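Local coordinates for endoglucanase (Clostridium thermocellum, PDB 2C4X), which probably acts as a cellulase in plant cell-wall breakdown, here represented by its C-terminal PKD domain and a carbohydrate-binding module that recognises beta-glucan chains and xyloglucan, at residues P5-S17 with V28-I41. The protein carries 1 engineered substitution. Sequence-based numbering, arbitrary orientation.
Sequences PENQAPKAIFTFS and VFNASNSIDEDGTI. With CA (calcium ion), chain B.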
# COMPACT_ATOMS: atom_id res chain seq x y z
N PRO A 5 3.74 29.73 43.03
CA PRO A 5 3.90 28.28 42.83
C PRO A 5 3.19 27.78 41.56
O PRO A 5 2.28 26.94 41.64
CB PRO A 5 3.26 27.67 44.09
CG PRO A 5 3.15 28.80 45.08
CD PRO A 5 3.00 30.05 44.26
N GLU A 6 3.62 28.29 40.40
CA GLU A 6 2.94 28.10 39.11
C GLU A 6 2.58 26.66 38.73
O GLU A 6 3.45 25.78 38.72
CB GLU A 6 3.77 28.73 37.98
CG GLU A 6 3.30 30.11 37.54
CD GLU A 6 2.22 30.06 36.46
OE1 GLU A 6 2.30 29.19 35.56
OE2 GLU A 6 1.30 30.91 36.50
N ASN A 7 1.31 26.43 38.40
CA ASN A 7 0.84 25.11 37.99
C ASN A 7 1.52 24.59 36.72
O ASN A 7 1.55 25.27 35.70
CB ASN A 7 -0.69 25.12 37.79
CG ASN A 7 -1.22 23.77 37.32
OD1 ASN A 7 -0.76 22.72 37.77
ND2 ASN A 7 -2.21 23.80 36.44
N GLN A 8 2.08 23.38 36.80
CA GLN A 8 2.62 22.70 35.62
C GLN A 8 1.50 22.04 34.83
O GLN A 8 0.62 21.37 35.41
CB GLN A 8 3.65 21.64 36.01
CG GLN A 8 4.89 22.20 36.66
CD GLN A 8 5.80 21.13 37.22
OE1 GLN A 8 5.89 20.02 36.69
NE2 GLN A 8 6.48 21.46 38.29
N ALA A 9 1.53 22.22 33.51
CA ALA A 9 0.58 21.57 32.61
C ALA A 9 0.87 20.06 32.57
O ALA A 9 2.02 19.66 32.66
CB ALA A 9 0.63 22.17 31.21
N PRO A 10 -0.18 19.23 32.48
CA PRO A 10 0.03 17.79 32.50
C PRO A 10 0.74 17.33 31.22
O PRO A 10 0.83 18.10 30.25
CB PRO A 10 -1.39 17.21 32.57
CG PRO A 10 -2.30 18.31 32.07
CD PRO A 10 -1.61 19.61 32.36
N LYS A 11 1.24 16.11 31.21
CA LYS A 11 1.85 15.56 30.00
C LYS A 11 0.89 14.59 29.32
O LYS A 11 0.34 13.69 29.96
CB LYS A 11 3.22 14.95 30.30
CG LYS A 11 4.22 16.07 30.71
CD LYS A 11 5.70 15.66 30.70
CE LYS A 11 6.28 15.58 29.27
NZ LYS A 11 6.02 16.77 28.36
N ALA A 12 0.64 14.84 28.03
CA ALA A 12 -0.32 14.10 27.24
C ALA A 12 0.42 13.16 26.29
O ALA A 12 1.36 13.56 25.57
CB ALA A 12 -1.21 15.05 26.46
N ILE A 13 0.01 11.90 26.29
CA ILE A 13 0.60 10.91 25.39
C ILE A 13 -0.38 9.75 25.29
O ILE A 13 -1.12 9.47 26.23
CB ILE A 13 1.99 10.40 25.90
CG1 ILE A 13 2.71 9.60 24.79
CG2 ILE A 13 1.82 9.57 27.17
CD1 ILE A 13 4.19 9.34 25.03
N PHE A 14 -0.39 9.10 24.14
CA PHE A 14 -1.15 7.87 24.00
C PHE A 14 -0.53 6.93 23.00
O PHE A 14 0.26 7.35 22.15
CB PHE A 14 -2.63 8.16 23.65
CG PHE A 14 -2.84 8.70 22.26
CD1 PHE A 14 -2.87 10.07 22.02
CD2 PHE A 14 -3.05 7.83 21.19
CE1 PHE A 14 -3.08 10.58 20.73
CE2 PHE A 14 -3.26 8.32 19.90
CZ PHE A 14 -3.28 9.69 19.67
N THR A 15 -0.88 5.65 23.13
CA THR A 15 -0.61 4.63 22.13
C THR A 15 -1.96 4.00 21.74
O THR A 15 -2.99 4.27 22.38
CB THR A 15 0.34 3.53 22.66
OG1 THR A 15 -0.26 2.88 23.78
CG2 THR A 15 1.69 4.12 23.08
N PHE A 16 -1.97 3.19 20.68
CA PHE A 16 -3.19 2.49 20.30
C PHE A 16 -2.88 1.08 19.80
O PHE A 16 -1.76 0.79 19.40
CB PHE A 16 -4.03 3.28 19.27
CG PHE A 16 -3.28 3.64 18.02
CD1 PHE A 16 -3.11 2.70 16.99
CD2 PHE A 16 -2.75 4.91 17.86
CE1 PHE A 16 -2.42 3.03 15.83
CE2 PHE A 16 -2.04 5.25 16.70
CZ PHE A 16 -1.88 4.30 15.68
N SER A 17 -3.90 0.23 19.85
CA SER A 17 -3.81 -1.15 19.42
C SER A 17 -5.17 -1.56 18.83
O SER A 17 -6.20 -1.21 19.40
CB SER A 17 -3.48 -2.03 20.63
OG SER A 17 -3.09 -3.32 20.19
N VAL A 28 -8.18 0.24 20.63
CA VAL A 28 -8.11 0.73 22.00
C VAL A 28 -7.04 1.81 22.07
O VAL A 28 -5.87 1.54 21.81
CB VAL A 28 -7.82 -0.40 23.02
CG1 VAL A 28 -7.65 0.19 24.42
CG2 VAL A 28 -8.94 -1.43 23.00
N PHE A 29 -7.45 3.03 22.40
CA PHE A 29 -6.50 4.12 22.63
C PHE A 29 -6.17 4.16 24.10
O PHE A 29 -7.07 4.12 24.95
CB PHE A 29 -7.09 5.46 22.16
CG PHE A 29 -7.31 5.54 20.67
CD1 PHE A 29 -8.52 5.14 20.11
CD2 PHE A 29 -6.30 6.00 19.83
CE1 PHE A 29 -8.73 5.22 18.72
CE2 PHE A 29 -6.48 6.08 18.45
CZ PHE A 29 -7.70 5.69 17.89
N ASN A 30 -4.89 4.23 24.41
CA ASN A 30 -4.43 4.12 25.78
C ASN A 30 -3.55 5.31 26.16
O ASN A 30 -2.40 5.39 25.76
CB ASN A 30 -3.68 2.79 25.95
CG ASN A 30 -3.33 2.49 27.39
OD1 ASN A 30 -3.07 3.39 28.18
ND2 ASN A 30 -3.32 1.21 27.74
N ALA A 31 -4.13 6.24 26.92
CA ALA A 31 -3.41 7.43 27.37
C ALA A 31 -2.84 7.29 28.78
O ALA A 31 -2.58 8.29 29.45
CB ALA A 31 -4.34 8.64 27.30
N SER A 32 -2.63 6.06 29.23
CA SER A 32 -2.29 5.80 30.63
C SER A 32 -0.91 6.30 31.07
O SER A 32 -0.65 6.43 32.26
CB SER A 32 -2.47 4.32 30.97
OG SER A 32 -1.45 3.54 30.36
N ASN A 33 -0.03 6.60 30.11
CA ASN A 33 1.25 7.22 30.47
C ASN A 33 1.19 8.74 30.58
O ASN A 33 2.20 9.37 30.93
CB ASN A 33 2.41 6.75 29.58
CG ASN A 33 2.75 5.28 29.81
OD1 ASN A 33 3.11 4.58 28.87
ND2 ASN A 33 2.61 4.82 31.05
N SER A 34 0.02 9.31 30.28
CA SER A 34 -0.24 10.72 30.58
C SER A 34 -0.18 10.93 32.09
O SER A 34 -0.60 10.07 32.87
CB SER A 34 -1.62 11.17 30.05
OG SER A 34 -1.71 11.00 28.64
N ILE A 35 0.32 12.09 32.51
CA ILE A 35 0.49 12.36 33.93
C ILE A 35 0.51 13.85 34.22
O ILE A 35 1.02 14.64 33.43
CB ILE A 35 1.76 11.64 34.50
CG1 ILE A 35 1.86 11.80 36.03
CG2 ILE A 35 3.03 12.08 33.76
CD1 ILE A 35 2.87 10.84 36.70
N ASP A 36 -0.09 14.24 35.35
CA ASP A 36 0.14 15.56 35.89
C ASP A 36 1.14 15.43 37.02
O ASP A 36 0.92 14.68 37.98
CB ASP A 36 -1.15 16.22 36.38
CG ASP A 36 -0.98 17.70 36.61
OD1 ASP A 36 -0.24 18.33 35.83
OD2 ASP A 36 -1.57 18.24 37.57
N GLU A 37 2.25 16.15 36.90
CA GLU A 37 3.35 16.04 37.86
C GLU A 37 3.05 16.68 39.22
O GLU A 37 3.59 16.23 40.24
CB GLU A 37 4.64 16.61 37.26
CG GLU A 37 4.97 16.06 35.86
CD GLU A 37 5.42 14.61 35.86
OE1 GLU A 37 5.70 14.05 36.94
OE2 GLU A 37 5.50 14.02 34.76
N ASP A 38 2.22 17.72 39.23
CA ASP A 38 1.96 18.46 40.47
C ASP A 38 0.47 18.46 40.86
O ASP A 38 0.02 19.28 41.66
CB ASP A 38 2.49 19.90 40.36
CG ASP A 38 1.79 20.72 39.26
OD1 ASP A 38 1.03 20.13 38.47
OD2 ASP A 38 2.01 21.95 39.18
N GLY A 39 -0.28 17.52 40.30
CA GLY A 39 -1.71 17.41 40.58
C GLY A 39 -2.23 16.11 40.04
O GLY A 39 -1.53 15.09 40.09
N THR A 40 -3.45 16.14 39.51
CA THR A 40 -4.07 14.97 38.90
C THR A 40 -4.72 15.34 37.57
O THR A 40 -5.05 16.50 37.34
CB THR A 40 -5.13 14.32 39.84
OG1 THR A 40 -6.12 15.30 40.18
CG2 THR A 40 -4.49 13.80 41.13
N ILE A 41 -4.89 14.36 36.69
CA ILE A 41 -5.60 14.59 35.44
C ILE A 41 -7.10 14.49 35.71
O ILE A 41 -7.56 13.50 36.30
CB ILE A 41 -5.17 13.60 34.34
CG1 ILE A 41 -3.73 13.87 33.92
CG2 ILE A 41 -6.14 13.67 33.12
CD1 ILE A 41 -3.08 12.73 33.16
CA CA B . -0.83 20.42 37.07
O HOH W 1 3.72 23.10 40.77
O HOH W 2 2.45 18.36 35.24
O HOH W 3 -2.53 20.61 38.79
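Asn7, Gln8, Asp36 and Asp38 close around a calcium ion that pins the two segments together at one end. Asp36 gives both carboxylate oxygens, OD1 at 2.5 Å and OD2 at 2.4 Å from the calcium, whereas Asp38 spends only OD1 on the metal. Asn7 OD1 and the carbonyl O of Gln8 supply neutral ligands; a water and Asp79 of strand 69-79 complete the shell. Carboxylates suit a hard divalent cation, whose charge probably offsets the repulsion among oxygens held so near one another. With CG held between the backbone N and the carbonyl carbon (chi1 63°), the carboxylate of Asp38 turns OD1 to the metal and OD2 to Gln8 N, whose N-H it accepts at 2.8 Å in a nearly straight bond (171°), from the syn side but tilted out of the carboxylate plane. A second water bridges Ala9 O, Asp36 OD1 and Glu37 N.

Further along, Lys11 and Ile35 form an isolated antiparallel bridge, with Lys11 N to Ile35 O at 2.7 Å and Ile35 N to Lys11 O at 3.0 Å. The register then slips by one residue where the type I turn Ala31-Ser34 intervenes, and Ser34 bridges the irregularity: its OG accepts from Ile13 N at 3.0 Å, taking the role of a backbone carbonyl. Beyond it, strands 15-17 and 27-30 pair as a beta hairpin, 15-17 being the outer strand of a three-stranded sheet of the PKD beta-sandwich. Asn30 OD1 makes an Asx turn with Ser32 N and also accepts from Ser32 OG.

On the inner side Phe14, Phe16 and Phe29 cluster, all pointing the same way. Phe14 CE2 reaches the edge of the Phe29 ring, 3.8 Å from CD2, the two planes 68° apart, while Phe16 CB lies 3.6 Å from that same CD2. Large, flat and apolar, the Phe14 ring also meets Trp46 and Phe87 of the facing sheet edge-to-face.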